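Local coordinates for protein aminodeoxyfutalosine deaminase (Deinococcus radiodurans, PDB 2IMR) that catalyses the zinc-dependent deamination of aminodeoxyfutalosine to futalosine, a step of menaquinone biosynthesis, at residues R221-L226 against L292-A297. Numbering follows the deposited sequence.
Sequences RLMRLL and LGVLAA
R224, in the first half of helix 220-233, comes closest to V294 along the backbone, the two CA atoms 6.2 Å apart, where the chain leaves helix 285-292 and runs on toward strand 300-303. That exit is a Schellman motif, in which G293 takes a positive phi of 89°.

The long side chain of R224 does most of the touching. It and L292 run alongside each other in opposite senses, so that the arginine methylenes lie against the leucine branch: CG of R224 is 3.5 Å from L292 CG, and CD of R224 is 3.4 Å from L292 CD1. The R224 chain then bends at chi3 (51°), which swings NE out of the line of the methylenes. Beyond the bend, L292 O lies oblique to the guanidinium plane, 3.3 Å from NH1 of R224, while NH2 forms a salt bridge with D228 one turn further along the same helix.

M223 and V294 make the buried part of the contact. With CG anti to its backbone N (chi1 -178°), M223 sets that methylene 3.6 Å from V294 CG2, the two side chains crossing at about a right angle; L292 CD2 reaches the same CG from 4.1 Å. V294 also touches L289, and M223 touches P212 of strand 206-212.

This is largely apolar packing between helix 220-233 and the loop that leads from helix 285-292 to strand 300-303, in the outer helical layer of the amidohydrolase TIM barrel, with the side chain of M223 about 13 Å from the zinc ion.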
loop_
_atom_site.group_PDB
_atom_site.type_symbol
_atom_site.label_atom_id
_atom_site.label_comp_id
_atom_site.label_asym_id
_atom_site.label_seq_id
_atom_site.Cartn_x
_atom_site.Cartn_y
_atom_site.Cartn_z
ATOM N N ARG A 221 -10.119 -15.204 -16.360
ATOM C CA ARG A 221 -11.556 -14.967 -16.368
ATOM C C ARG A 221 -12.034 -14.288 -15.082
ATOM O O ARG A 221 -12.760 -13.296 -15.129
ATOM C CB ARG A 221 -12.303 -16.287 -16.572
ATOM C CG ARG A 221 -13.807 -16.117 -16.663
ATOM C CD ARG A 221 -14.516 -17.433 -16.948
ATOM N NE ARG A 221 -15.966 -17.251 -16.975
ATOM C CZ ARG A 221 -16.601 -16.455 -17.831
ATOM N NH1 ARG A 221 -15.917 -15.769 -18.737
ATOM N NH2 ARG A 221 -17.920 -16.335 -17.772
ATOM N N LEU A 222 -11.624 -14.816 -13.932
ATOM C CA LEU A 222 -12.031 -14.235 -12.656
ATOM C C LEU A 222 -11.464 -12.820 -12.489
ATOM O O LEU A 222 -12.122 -11.941 -11.930
ATOM C CB LEU A 222 -11.574 -15.131 -11.499
ATOM C CG LEU A 222 -11.894 -14.650 -10.075
ATOM C CD1 LEU A 222 -13.393 -14.403 -9.934
ATOM C CD2 LEU A 222 -11.416 -15.681 -9.067
ATOM N N MET A 223 -10.248 -12.600 -12.980
ATOM C CA MET A 223 -9.616 -11.285 -12.879
ATOM C C MET A 223 -10.438 -10.226 -13.620
ATOM O O MET A 223 -10.647 -9.123 -13.112
ATOM C CB MET A 223 -8.196 -11.335 -13.452
ATOM C CG MET A 223 -7.431 -10.010 -13.360
ATOM S SD MET A 223 -7.059 -9.517 -11.657
ATOM C CE MET A 223 -5.626 -10.529 -11.342
ATOM N N ARG A 224 -10.901 -10.559 -14.821
ATOM C CA ARG A 224 -11.706 -9.618 -15.592
ATOM C C ARG A 224 -13.091 -9.421 -14.994
ATOM O O ARG A 224 -13.626 -8.314 -15.023
ATOM C CB ARG A 224 -11.834 -10.075 -17.047
ATOM C CG ARG A 224 -10.592 -9.812 -17.871
ATOM C CD ARG A 224 -10.914 -9.796 -19.361
ATOM N NE ARG A 224 -12.040 -8.916 -19.690
ATOM C CZ ARG A 224 -12.175 -7.661 -19.265
ATOM N NH1 ARG A 224 -11.257 -7.115 -18.479
ATOM N NH2 ARG A 224 -13.229 -6.944 -19.639
ATOM N N LEU A 225 -13.678 -10.489 -14.459
ATOM C CA LEU A 225 -14.994 -10.375 -13.841
ATOM C C LEU A 225 -14.886 -9.420 -12.662
ATOM O O LEU A 225 -15.751 -8.571 -12.449
ATOM C CB LEU A 225 -15.491 -11.738 -13.343
ATOM C CG LEU A 225 -15.954 -12.759 -14.385
ATOM C CD1 LEU A 225 -16.367 -14.058 -13.695
ATOM C CD2 LEU A 225 -17.120 -12.179 -15.172
ATOM N N LEU A 226 -13.804 -9.556 -11.903
ATOM C CA LEU A 226 -13.593 -8.711 -10.736
ATOM C C LEU A 226 -13.299 -7.259 -11.099
ATOM O O LEU A 226 -13.905 -6.344 -10.533
ATOM C CB LEU A 226 -12.447 -9.264 -9.880
ATOM C CG LEU A 226 -12.663 -10.647 -9.253
ATOM C CD1 LEU A 226 -11.342 -11.147 -8.644
ATOM C CD2 LEU A 226 -13.767 -10.563 -8.192
ATOM N N LEU A 292 -5.078 -7.695 -21.018
ATOM C CA LEU A 292 -6.291 -8.362 -20.572
ATOM C C LEU A 292 -7.384 -7.322 -20.378
ATOM O O LEU A 292 -8.562 -7.663 -20.282
ATOM C CB LEU A 292 -6.048 -9.109 -19.255
ATOM C CG LEU A 292 -7.230 -9.906 -18.696
ATOM C CD1 LEU A 292 -7.709 -10.927 -19.723
ATOM C CD2 LEU A 292 -6.804 -10.615 -17.417
ATOM N N GLY A 293 -6.983 -6.054 -20.316
ATOM C CA GLY A 293 -7.939 -4.976 -20.143
ATOM C C GLY A 293 -8.217 -4.645 -18.692
ATOM O O GLY A 293 -9.125 -3.874 -18.385
ATOM N N VAL A 294 -7.432 -5.230 -17.792
ATOM C CA VAL A 294 -7.609 -4.995 -16.364
ATOM C C VAL A 294 -7.087 -3.626 -15.921
ATOM O O VAL A 294 -7.647 -3.018 -15.008
ATOM C CB VAL A 294 -6.916 -6.110 -15.541
ATOM C CG1 VAL A 294 -6.993 -5.804 -14.052
ATOM C CG2 VAL A 294 -7.585 -7.442 -15.831
ATOM N N LEU A 295 -6.028 -3.130 -16.556
ATOM C CA LEU A 295 -5.489 -1.829 -16.160
ATOM C C LEU A 295 -6.442 -0.692 -16.504
ATOM O O LEU A 295 -6.299 0.427 -16.005
ATOM C CB LEU A 295 -4.116 -1.586 -16.798
ATOM C CG LEU A 295 -3.030 -2.594 -16.392
ATOM C CD1 LEU A 295 -1.667 -2.085 -16.808
ATOM C CD2 LEU A 295 -3.057 -2.811 -14.878
ATOM N N ALA A 296 -7.427 -0.992 -17.345
ATOM C CA ALA A 296 -8.423 -0.006 -17.750
ATOM C C ALA A 296 -9.213 0.480 -16.540
ATOM O O ALA A 296 -9.705 1.610 -16.519
ATOM C CB ALA A 296 -9.370 -0.618 -18.782
ATOM N N ALA A 297 -9.333 -0.378 -15.531
ATOM C CA ALA A 297 -10.063 -0.038 -14.313
ATOM C C ALA A 297 -9.209 0.788 -13.341
ATOM O O ALA A 297 -9.658 1.131 -12.247
ATOM C CB ALA A 297 -10.547 -1.317 -13.631
#